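MS5a (Brassica napus, PDB 6L77) is meiosis-related and built of cystatin-like folds that enhance papain in a non-canonical way, though its cellular role is not established. Local coordinates at residues 10-15 / 146-151; 23-28 / 67-72; 73-78 / 150-155. All coordinates share one frame; numbering follows the deposited sequence.

In the fold
From the N terminus, the chain enters helix 12-29, whose first turn meets the last turn of helix 138-150 in contact 1, closing a loop of 130 residues. Contact 2 is nested inside that loop: 23-28, further along the same helix, meets 67-72 of strand 65-75. Contact 3 opens directly afterwards, at the end of that strand, and reaches the segment after helix 138-150 on which contact 1 also ends. Contacts 1 and 3 adjoin, their centres about 5 Å apart, while contact 2 lies about 19 Å and 21 Å from them, centre to centre. Together they tie helix 12-29, strand 65-75 and the end of helix 138-150 with the loop after it to one another.

Contact 1: 10-15 / 146-151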
loop_
_atom_site.group_PDB
_atom_site.type_symbol
_atom_site.label_atom_id
_atom_site.label_comp_id
_atom_site.label_asym_id
_atom_site.label_seq_id
_atom_site.Cartn_x
_atom_site.Cartn_y
_atom_site.Cartn_z
ATOM N N CYS A 10 -14.725 -12.955 -4.252
ATOM C CA CYS A 10 -13.892 -12.525 -3.135
ATOM C C CYS A 10 -14.082 -11.035 -2.859
ATOM O O CYS A 10 -14.039 -10.233 -3.798
ATOM C CB CYS A 10 -12.431 -12.812 -3.445
ATOM S SG CYS A 10 -11.322 -12.469 -2.093
ATOM N N PRO A 11 -14.282 -10.626 -1.603
ATOM C CA PRO A 11 -14.365 -9.188 -1.297
ATOM C C PRO A 11 -13.086 -8.456 -1.678
ATOM O O PRO A 11 -11.981 -8.978 -1.531
ATOM C CB PRO A 11 -14.588 -9.154 0.219
ATOM C CG PRO A 11 -15.145 -10.511 0.553
ATOM C CD PRO A 11 -14.523 -11.463 -0.417
ATOM N N LEU A 12 -13.250 -7.219 -2.147
ATOM C CA LEU A 12 -12.099 -6.455 -2.616
ATOM C C LEU A 12 -11.061 -6.267 -1.514
ATOM O O LEU A 12 -9.861 -6.328 -1.782
ATOM C CB LEU A 12 -12.553 -5.105 -3.170
ATOM C CG LEU A 12 -11.462 -4.168 -3.712
ATOM C CD1 LEU A 12 -10.566 -4.889 -4.707
ATOM C CD2 LEU A 12 -12.087 -2.938 -4.360
ATOM N N VAL A 13 -11.496 -6.070 -0.263
ATOM C CA VAL A 13 -10.527 -5.827 0.806
ATOM C C VAL A 13 -9.599 -7.025 0.968
ATOM O O VAL A 13 -8.400 -6.868 1.237
ATOM C CB VAL A 13 -11.240 -5.462 2.131
ATOM C CG1 VAL A 13 -12.065 -6.622 2.683
ATOM C CG2 VAL A 13 -10.225 -5.010 3.176
ATOM N N VAL A 14 -10.128 -8.241 0.783
ATOM C CA VAL A 14 -9.291 -9.428 0.922
ATOM C C VAL A 14 -8.277 -9.496 -0.209
ATOM O O VAL A 14 -7.108 -9.834 0.006
ATOM C CB VAL A 14 -10.172 -10.690 0.982
ATOM C CG1 VAL A 14 -9.319 -11.934 1.004
ATOM C CG2 VAL A 14 -11.064 -10.649 2.223
ATOM N N LYS A 15 -8.713 -9.207 -1.440
ATOM C CA LYS A 15 -7.768 -9.182 -2.549
ATOM C C LYS A 15 -6.682 -8.140 -2.314
ATOM O O LYS A 15 -5.499 -8.405 -2.550
ATOM C CB LYS A 15 -8.507 -8.906 -3.857
ATOM C CG LYS A 15 -7.582 -8.870 -5.056
ATOM C CD LYS A 15 -8.333 -8.586 -6.342
ATOM C CE LYS A 15 -7.373 -8.249 -7.469
ATOM N NZ LYS A 15 -8.121 -7.917 -8.713
ATOM N N SER A 146 -6.113 3.438 -0.892
ATOM C CA SER A 146 -6.626 4.735 -0.461
ATOM C C SER A 146 -7.972 5.035 -1.104
ATOM O O SER A 146 -8.911 5.484 -0.434
ATOM C CB SER A 146 -5.619 5.838 -0.805
ATOM O OG SER A 146 -4.369 5.601 -0.185
ATOM N N PHE A 147 -8.079 4.811 -2.416
ATOM C CA PHE A 147 -9.339 5.073 -3.112
ATOM C C PHE A 147 -10.459 4.193 -2.566
ATOM O O PHE A 147 -11.590 4.661 -2.365
ATOM C CB PHE A 147 -9.152 4.846 -4.616
ATOM C CG PHE A 147 -10.388 5.128 -5.431
ATOM C CD1 PHE A 147 -10.872 6.424 -5.557
ATOM C CD2 PHE A 147 -11.068 4.098 -6.059
ATOM C CE1 PHE A 147 -12.015 6.683 -6.294
ATOM C CE2 PHE A 147 -12.220 4.356 -6.806
ATOM C CZ PHE A 147 -12.686 5.643 -6.917
ATOM N N PHE A 148 -10.151 2.917 -2.315
ATOM C CA PHE A 148 -11.121 1.967 -1.773
ATOM C C PHE A 148 -11.673 2.436 -0.436
ATOM O O PHE A 148 -12.892 2.381 -0.197
ATOM C CB PHE A 148 -10.448 0.598 -1.638
ATOM C CG PHE A 148 -11.248 -0.400 -0.860
ATOM C CD1 PHE A 148 -12.405 -0.952 -1.399
ATOM C CD2 PHE A 148 -10.834 -0.805 0.400
ATOM C CE1 PHE A 148 -13.139 -1.886 -0.695
ATOM C CE2 PHE A 148 -11.571 -1.733 1.119
ATOM C CZ PHE A 148 -12.727 -2.275 0.572
ATOM N N ASN A 149 -10.797 2.916 0.448
ATOM C CA ASN A 149 -11.236 3.359 1.765
ATOM C C ASN A 149 -12.008 4.669 1.739
ATOM O O ASN A 149 -12.561 5.051 2.779
ATOM C CB ASN A 149 -10.041 3.491 2.712
ATOM C CG ASN A 149 -9.610 2.159 3.294
ATOM O OD1 ASN A 149 -10.259 1.633 4.199
ATOM N ND2 ASN A 149 -8.516 1.600 2.770
ATOM N N ARG A 150 -12.067 5.373 0.601
ATOM C CA ARG A 150 -12.954 6.537 0.541
ATOM C C ARG A 150 -14.414 6.124 0.665
ATOM O O ARG A 150 -15.205 6.803 1.332
ATOM C CB ARG A 150 -12.740 7.315 -0.755
ATOM C CG ARG A 150 -11.385 8.001 -0.866
ATOM C CD ARG A 150 -11.423 9.020 -1.986
ATOM N NE ARG A 150 -12.588 9.878 -1.842
ATOM C CZ ARG A 150 -12.579 11.037 -1.195
ATOM N NH1 ARG A 150 -11.453 11.482 -0.653
ATOM N NH2 ARG A 150 -13.696 11.745 -1.091
ATOM N N ASP A 151 -14.793 5.027 0.009
ATOM C CA ASP A 151 -16.155 4.505 0.120
ATOM C C ASP A 151 -16.093 3.045 -0.318
ATOM O O ASP A 151 -16.002 2.760 -1.516
ATOM C CB ASP A 151 -17.134 5.304 -0.722
ATOM C CG ASP A 151 -18.579 4.935 -0.438
ATOM O OD1 ASP A 151 -18.907 3.728 -0.428
ATOM O OD2 ASP A 151 -19.392 5.859 -0.219
#
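The Phe148 ring reaches from the end of helix 138-150 to the first turn of helix 12-29, a helix-helix contact within the cystatin-like architecture, and two aliphatic side chains meet the ring obliquely, Leu12 along CD1 and CE1, Val13 at CZ and CE2. Leu12 CD2 is 3.6 Å from Phe148 CD1 and 4.0 Å from Phe148 CE1; the leucine and phenylalanine side chains run antiparallel past one another. Val13 takes the neighbouring end of the ring, its CB 3.9 Å from Phe148 CE2. His156, from the loop that follows, adds an edge-to-face partner to the same ring, and Leu12 touches that histidine too.

The torsion of Phe148 explains the reach: with CG anti to the backbone N (chi1 169°), the ring points at helix 12-29, whose Val13 CA lies 8.2 Å from Phe148 CA. No hydrogen bond spans the two segments; the closest contacts between them are of apolar side chains, with 138 Å² buried in all. Pro11 is at the N-cap position, and Leu12 and Val13 follow in the opening turn of the helix. At the tip of the ring, Phe148 CZ stands 3.8 Å from Val13 CB.

Contact 2: 23-28 / 67-72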
loop_
_atom_site.group_PDB
_atom_site.type_symbol
_atom_site.label_atom_id
_atom_site.label_comp_id
_atom_site.label_asym_id
_atom_site.label_seq_id
_atom_site.Cartn_x
_atom_site.Cartn_y
_atom_site.Cartn_z
ATOM N N HIS A 23 3.297 -7.952 -1.708
ATOM C CA HIS A 23 4.186 -6.788 -1.751
ATOM C C HIS A 23 5.274 -6.877 -0.680
ATOM O O HIS A 23 6.460 -6.657 -0.956
ATOM C CB HIS A 23 3.316 -5.525 -1.584
ATOM C CG HIS A 23 4.043 -4.292 -1.143
ATOM N ND1 HIS A 23 5.189 -3.823 -1.754
ATOM C CD2 HIS A 23 3.738 -3.388 -0.177
ATOM C CE1 HIS A 23 5.572 -2.700 -1.165
ATOM N NE2 HIS A 23 4.705 -2.413 -0.207
ATOM N N ARG A 24 4.890 -7.185 0.553
ATOM C CA ARG A 24 5.871 -7.292 1.633
ATOM C C ARG A 24 6.883 -8.390 1.335
ATOM O O ARG A 24 8.099 -8.169 1.406
ATOM C CB ARG A 24 5.146 -7.553 2.962
ATOM C CG ARG A 24 6.072 -7.861 4.148
ATOM C CD ARG A 24 5.303 -7.946 5.455
ATOM N NE ARG A 24 6.190 -8.199 6.598
ATOM C CZ ARG A 24 6.487 -9.406 7.062
ATOM N NH1 ARG A 24 5.964 -10.486 6.501
ATOM N NH2 ARG A 24 7.297 -9.538 8.103
ATOM N N TYR A 25 6.394 -9.572 0.951
ATOM C CA TYR A 25 7.285 -10.689 0.627
ATOM C C TYR A 25 8.198 -10.360 -0.549
ATOM O O TYR A 25 9.418 -10.544 -0.476
ATOM C CB TYR A 25 6.456 -11.938 0.307
ATOM C CG TYR A 25 7.296 -13.160 0.063
ATOM C CD1 TYR A 25 7.756 -13.935 1.128
ATOM C CD2 TYR A 25 7.633 -13.545 -1.233
ATOM C CE1 TYR A 25 8.530 -15.066 0.905
ATOM C CE2 TYR A 25 8.407 -14.672 -1.464
ATOM C CZ TYR A 25 8.849 -15.425 -0.391
ATOM O OH TYR A 25 9.615 -16.549 -0.610
ATOM N N ASN A 26 7.617 -9.889 -1.652
ATOM C CA ASN A 26 8.412 -9.625 -2.852
ATOM C C ASN A 26 9.503 -8.601 -2.583
ATOM O O ASN A 26 10.619 -8.719 -3.104
ATOM C CB ASN A 26 7.524 -9.122 -3.989
ATOM C CG ASN A 26 6.736 -10.226 -4.643
ATOM O OD1 ASN A 26 7.160 -11.389 -4.661
ATOM N ND2 ASN A 26 5.587 -9.869 -5.206
HETATM N N MSE A 27 9.206 -7.592 -1.780
HETATM C CA MSE A 27 10.185 -6.550 -1.524
HETATM C C MSE A 27 11.308 -7.061 -0.649
HETATM O O MSE A 27 12.467 -6.724 -0.854
HETATM C CB MSE A 27 9.512 -5.335 -0.892
HETATM C CG MSE A 27 8.504 -4.690 -1.817
HETATM SE SE MSE A 27 9.286 -3.187 -2.777
HETATM C CE MSE A 27 9.646 -2.153 -1.173
ATOM N N LEU A 28 10.963 -7.886 0.332
ATOM C CA LEU A 28 11.979 -8.403 1.238
ATOM C C LEU A 28 12.831 -9.474 0.575
ATOM O O LEU A 28 14.025 -9.602 0.877
ATOM C CB LEU A 28 11.307 -8.969 2.481
ATOM C CG LEU A 28 10.776 -7.933 3.461
ATOM C CD1 LEU A 28 9.891 -8.598 4.501
ATOM C CD2 LEU A 28 11.943 -7.220 4.113
ATOM N N VAL A 67 2.186 -21.377 -5.627
ATOM C CA VAL A 67 2.671 -21.474 -4.255
ATOM C C VAL A 67 1.554 -21.034 -3.314
ATOM O O VAL A 67 1.052 -19.908 -3.424
ATOM C CB VAL A 67 3.919 -20.604 -4.074
ATOM C CG1 VAL A 67 4.449 -20.681 -2.634
ATOM C CG2 VAL A 67 4.997 -21.002 -5.112
ATOM N N VAL A 68 1.166 -21.904 -2.384
ATOM C CA VAL A 68 0.182 -21.472 -1.405
ATOM C C VAL A 68 0.881 -20.597 -0.373
ATOM O O VAL A 68 2.003 -20.872 0.078
ATOM C CB VAL A 68 -0.559 -22.679 -0.793
ATOM C CG1 VAL A 68 0.410 -23.689 -0.199
ATOM C CG2 VAL A 68 -1.609 -22.208 0.222
ATOM N N PHE A 69 0.208 -19.521 -0.010
ATOM C CA PHE A 69 0.810 -18.365 0.631
ATOM C C PHE A 69 -0.144 -17.897 1.723
ATOM O O PHE A 69 -1.359 -17.895 1.508
ATOM C CB PHE A 69 1.014 -17.286 -0.442
ATOM C CG PHE A 69 1.885 -16.143 -0.032
ATOM C CD1 PHE A 69 3.247 -16.194 -0.253
ATOM C CD2 PHE A 69 1.333 -14.993 0.516
ATOM C CE1 PHE A 69 4.059 -15.138 0.090
ATOM C CE2 PHE A 69 2.132 -13.919 0.871
ATOM C CZ PHE A 69 3.502 -13.987 0.653
ATOM N N GLU A 70 0.397 -17.519 2.884
ATOM C CA GLU A 70 -0.404 -17.021 4.002
ATOM C C GLU A 70 -0.107 -15.541 4.229
ATOM O O GLU A 70 1.060 -15.133 4.216
ATOM C CB GLU A 70 -0.103 -17.835 5.261
ATOM C CG GLU A 70 -0.754 -17.336 6.522
ATOM C CD GLU A 70 -0.501 -18.270 7.689
ATOM O OE1 GLU A 70 0.501 -19.014 7.646
ATOM O OE2 GLU A 70 -1.307 -18.271 8.640
ATOM N N THR A 71 -1.156 -14.733 4.397
ATOM C CA THR A 71 -1.020 -13.317 4.749
ATOM C C THR A 71 -1.906 -13.043 5.955
ATOM O O THR A 71 -3.076 -13.433 5.952
ATOM C CB THR A 71 -1.442 -12.390 3.582
ATOM O OG1 THR A 71 -0.575 -12.579 2.449
ATOM C CG2 THR A 71 -1.359 -10.929 3.995
ATOM N N ASN A 72 -1.364 -12.375 6.979
ATOM C CA ASN A 72 -2.147 -11.961 8.147
ATOM C C ASN A 72 -2.088 -10.442 8.272
ATOM O O ASN A 72 -0.998 -9.861 8.266
ATOM C CB ASN A 72 -1.624 -12.591 9.441
ATOM C CG ASN A 72 -1.926 -14.080 9.544
ATOM O OD1 ASN A 72 -2.340 -14.727 8.574
ATOM N ND2 ASN A 72 -1.701 -14.632 10.723
#
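Tyr25 and Phe69 meet as a T-shaped (edge-to-face) pair, the edge of the phenylalanine directed at the face of the tyrosine. Two measurements define the arrangement: the ring centroids are 5.5 Å apart, and the ring planes stand at 86°, close to perpendicular. The edge does not strike the middle of the tyrosine ring. Phe69 CE1 lies over the face but displaced toward the rim at the root of the side chain, 3.8 Å from Tyr25 CG, while Phe69 CZ rests 3.6 Å from Tyr25 CB. The methylene of the tyrosine therefore shares the contact with its ring, and in return Tyr25 CB lies near the plane of the Phe69 ring, at its edge.

Both side chains leave their backbones with CG anti to N, chi1 being -176° for Tyr25 and -167° for Phe69, which sends the two rings into the space between helix and strand. Phe69 has a further edge neighbour in its own strand: Thr71 OG1 lies in the ring plane, 3.4 Å from Phe69 CE2. No hydrogen bond links the two segments; the 89 Å² buried between them belongs to this aromatic pair.

Around the pair, Ser88 touches both side chains, Pro90 lies against Tyr25 and Leu56 against Phe69. Backbone hydrogen bonds from Phe69 to Leu56 and from Glu70 to Arg89 join the strand to partners on either side, so Phe69 projects from an interior strand of the sheet. A helix resting through such side chains on an antiparallel sheet is the basic layer arrangement of the cystatin-like fold.

Contact 3: 73-78 / 150-155; sequences VDQRSL and RDRCLD
Arg152 contributes the largest share of the 153 Å² buried here, and its guanidinium is met in two ways, by Gln75 at an edge and by Leu78 over a face. At the edge, Arg152 NH2 donates to Gln75 OE1 across 3.1 Å with an N-H...O angle of 163°. The oxygen lies in the guanidinium plane, yet the donor is tilted 33° from the carbonyl plane of the amide, and the two flat groups are turned 68° apart. Gln75 can meet it because its chain runs extended from a CG anti to the backbone N. The stronger polar partner of Gln75 OE1 is Tyr17 OH, and Gln75 NE2 bonds Pro49 O.

Leu78 crosses the arginine at about a right angle. Its CD1 lies over the guanidinium near the rim, 3.8 Å from Arg152 NH2. Its carbonyl supplies a weak bond, Arg152 NH1 to Leu78 O at 3.4 Å. NH1 has a second weak acceptor in Asn149 OD1.

Arg152 itself projects from a compact turn. Asp151 OD1 accepts from Cys153 N at 3.0 Å. This bond makes an Asx turn at Asp151, the residue that also opens a type I beta turn running to Leu154; through Arg152, these turns in the loop after helix 138-150 are anchored to the end of strand 65-75 and the residues just beyond it, within the cystatin-like architecture.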
loop_
_atom_site.group_PDB
_atom_site.type_symbol
_atom_site.label_atom_id
_atom_site.label_comp_id
_atom_site.label_asym_id
_atom_site.label_seq_id
_atom_site.Cartn_x
_atom_site.Cartn_y
_atom_site.Cartn_z
ATOM N N VAL A 73 -3.252 -9.806 8.389
ATOM C CA VAL A 73 -3.363 -8.351 8.499
ATOM C C VAL A 73 -4.292 -8.029 9.656
ATOM O O VAL A 73 -5.375 -8.617 9.759
ATOM C CB VAL A 73 -3.899 -7.703 7.205
ATOM C CG1 VAL A 73 -4.333 -6.243 7.466
ATOM C CG2 VAL A 73 -2.850 -7.747 6.101
ATOM N N ASP A 74 -3.869 -7.111 10.530
ATOM C CA ASP A 74 -4.750 -6.525 11.539
ATOM C C ASP A 74 -5.210 -5.160 11.048
ATOM O O ASP A 74 -4.389 -4.339 10.637
ATOM C CB ASP A 74 -4.046 -6.380 12.887
ATOM C CG ASP A 74 -3.923 -7.701 13.630
ATOM O OD1 ASP A 74 -4.465 -8.717 13.155
ATOM O OD2 ASP A 74 -3.271 -7.720 14.689
ATOM N N GLN A 75 -6.515 -4.920 11.103
ATOM C CA GLN A 75 -7.130 -3.736 10.522
ATOM C C GLN A 75 -7.738 -2.896 11.632
ATOM O O GLN A 75 -8.431 -3.427 12.505
ATOM C CB GLN A 75 -8.202 -4.142 9.501
ATOM C CG GLN A 75 -9.088 -3.020 8.985
ATOM C CD GLN A 75 -10.067 -3.518 7.918
ATOM O OE1 GLN A 75 -9.840 -3.344 6.721
ATOM N NE2 GLN A 75 -11.151 -4.146 8.353
ATOM N N ARG A 76 -7.474 -1.589 11.607
ATOM C CA ARG A 76 -7.921 -0.711 12.679
ATOM C C ARG A 76 -8.901 0.356 12.222
ATOM O O ARG A 76 -9.396 1.110 13.063
ATOM C CB ARG A 76 -6.724 -0.037 13.363
ATOM C CG ARG A 76 -5.825 -0.997 14.120
ATOM C CD ARG A 76 -4.547 -0.302 14.588
ATOM N NE ARG A 76 -3.648 0.030 13.478
ATOM C CZ ARG A 76 -2.780 -0.822 12.947
ATOM N NH1 ARG A 76 -2.699 -2.063 13.415
ATOM N NH2 ARG A 76 -1.996 -0.443 11.947
ATOM N N SER A 77 -9.182 0.466 10.925
ATOM C CA SER A 77 -10.182 1.423 10.472
ATOM C C SER A 77 -10.854 0.888 9.218
ATOM O O SER A 77 -10.264 0.111 8.463
ATOM C CB SER A 77 -9.577 2.810 10.191
ATOM O OG SER A 77 -10.567 3.690 9.695
ATOM N N LEU A 78 -12.108 1.302 9.023
ATOM C CA LEU A 78 -12.854 1.030 7.800
ATOM C C LEU A 78 -12.951 2.243 6.884
ATOM O O LEU A 78 -13.428 2.103 5.757
ATOM C CB LEU A 78 -14.285 0.560 8.122
ATOM C CG LEU A 78 -14.584 -0.842 8.649
ATOM C CD1 LEU A 78 -13.469 -1.848 8.374
ATOM C CD2 LEU A 78 -14.922 -0.775 10.123
ATOM N N ARG A 150 -12.067 5.373 0.601
ATOM C CA ARG A 150 -12.954 6.537 0.541
ATOM C C ARG A 150 -14.414 6.124 0.665
ATOM O O ARG A 150 -15.205 6.803 1.332
ATOM C CB ARG A 150 -12.740 7.315 -0.755
ATOM C CG ARG A 150 -11.385 8.001 -0.866
ATOM C CD ARG A 150 -11.423 9.020 -1.986
ATOM N NE ARG A 150 -12.588 9.878 -1.842
ATOM C CZ ARG A 150 -12.579 11.037 -1.195
ATOM N NH1 ARG A 150 -11.453 11.482 -0.653
ATOM N NH2 ARG A 150 -13.696 11.745 -1.091
ATOM N N ASP A 151 -14.793 5.027 0.009
ATOM C CA ASP A 151 -16.155 4.505 0.120
ATOM C C ASP A 151 -16.093 3.045 -0.318
ATOM O O ASP A 151 -16.002 2.760 -1.516
ATOM C CB ASP A 151 -17.134 5.304 -0.722
ATOM C CG ASP A 151 -18.579 4.935 -0.438
ATOM O OD1 ASP A 151 -18.907 3.728 -0.428
ATOM O OD2 ASP A 151 -19.392 5.859 -0.219
ATOM N N ARG A 152 -16.115 2.141 0.657
ATOM C CA ARG A 152 -15.934 0.730 0.360
ATOM C C ARG A 152 -17.165 0.095 -0.259
ATOM O O ARG A 152 -17.087 -1.049 -0.718
ATOM C CB ARG A 152 -15.528 -0.008 1.634
ATOM C CG ARG A 152 -14.148 0.407 2.085
ATOM C CD ARG A 152 -13.958 0.271 3.549
ATOM N NE ARG A 152 -13.589 -1.073 3.948
ATOM C CZ ARG A 152 -12.438 -1.407 4.520
ATOM N NH1 ARG A 152 -11.516 -0.501 4.779
ATOM N NH2 ARG A 152 -12.229 -2.665 4.854
ATOM N N CYS A 153 -18.278 0.819 -0.320
ATOM C CA CYS A 153 -19.519 0.283 -0.857
ATOM C C CYS A 153 -19.634 0.429 -2.367
ATOM O O CYS A 153 -20.469 -0.247 -2.977
ATOM C CB CYS A 153 -20.704 0.966 -0.178
ATOM S SG CYS A 153 -20.662 0.782 1.615
ATOM N N LEU A 154 -18.815 1.280 -2.981
ATOM C CA LEU A 154 -18.848 1.461 -4.422
ATOM C C LEU A 154 -18.449 0.172 -5.141
ATOM O O LEU A 154 -17.942 -0.780 -4.546
ATOM C CB LEU A 154 -17.917 2.600 -4.837
ATOM C CG LEU A 154 -18.554 3.979 -4.974
ATOM C CD1 LEU A 154 -19.587 3.961 -6.087
ATOM C CD2 LEU A 154 -19.192 4.408 -3.671
ATOM N N ASP A 155 -18.699 0.156 -6.451
ATOM C CA ASP A 155 -18.255 -0.927 -7.327
ATOM C C ASP A 155 -16.980 -0.450 -8.019
ATOM O O ASP A 155 -16.980 -0.023 -9.174
ATOM C CB ASP A 155 -19.350 -1.301 -8.320
ATOM C CG ASP A 155 -19.058 -2.600 -9.047
ATOM O OD1 ASP A 155 -19.146 -3.671 -8.407
ATOM O OD2 ASP A 155 -18.743 -2.551 -10.256
#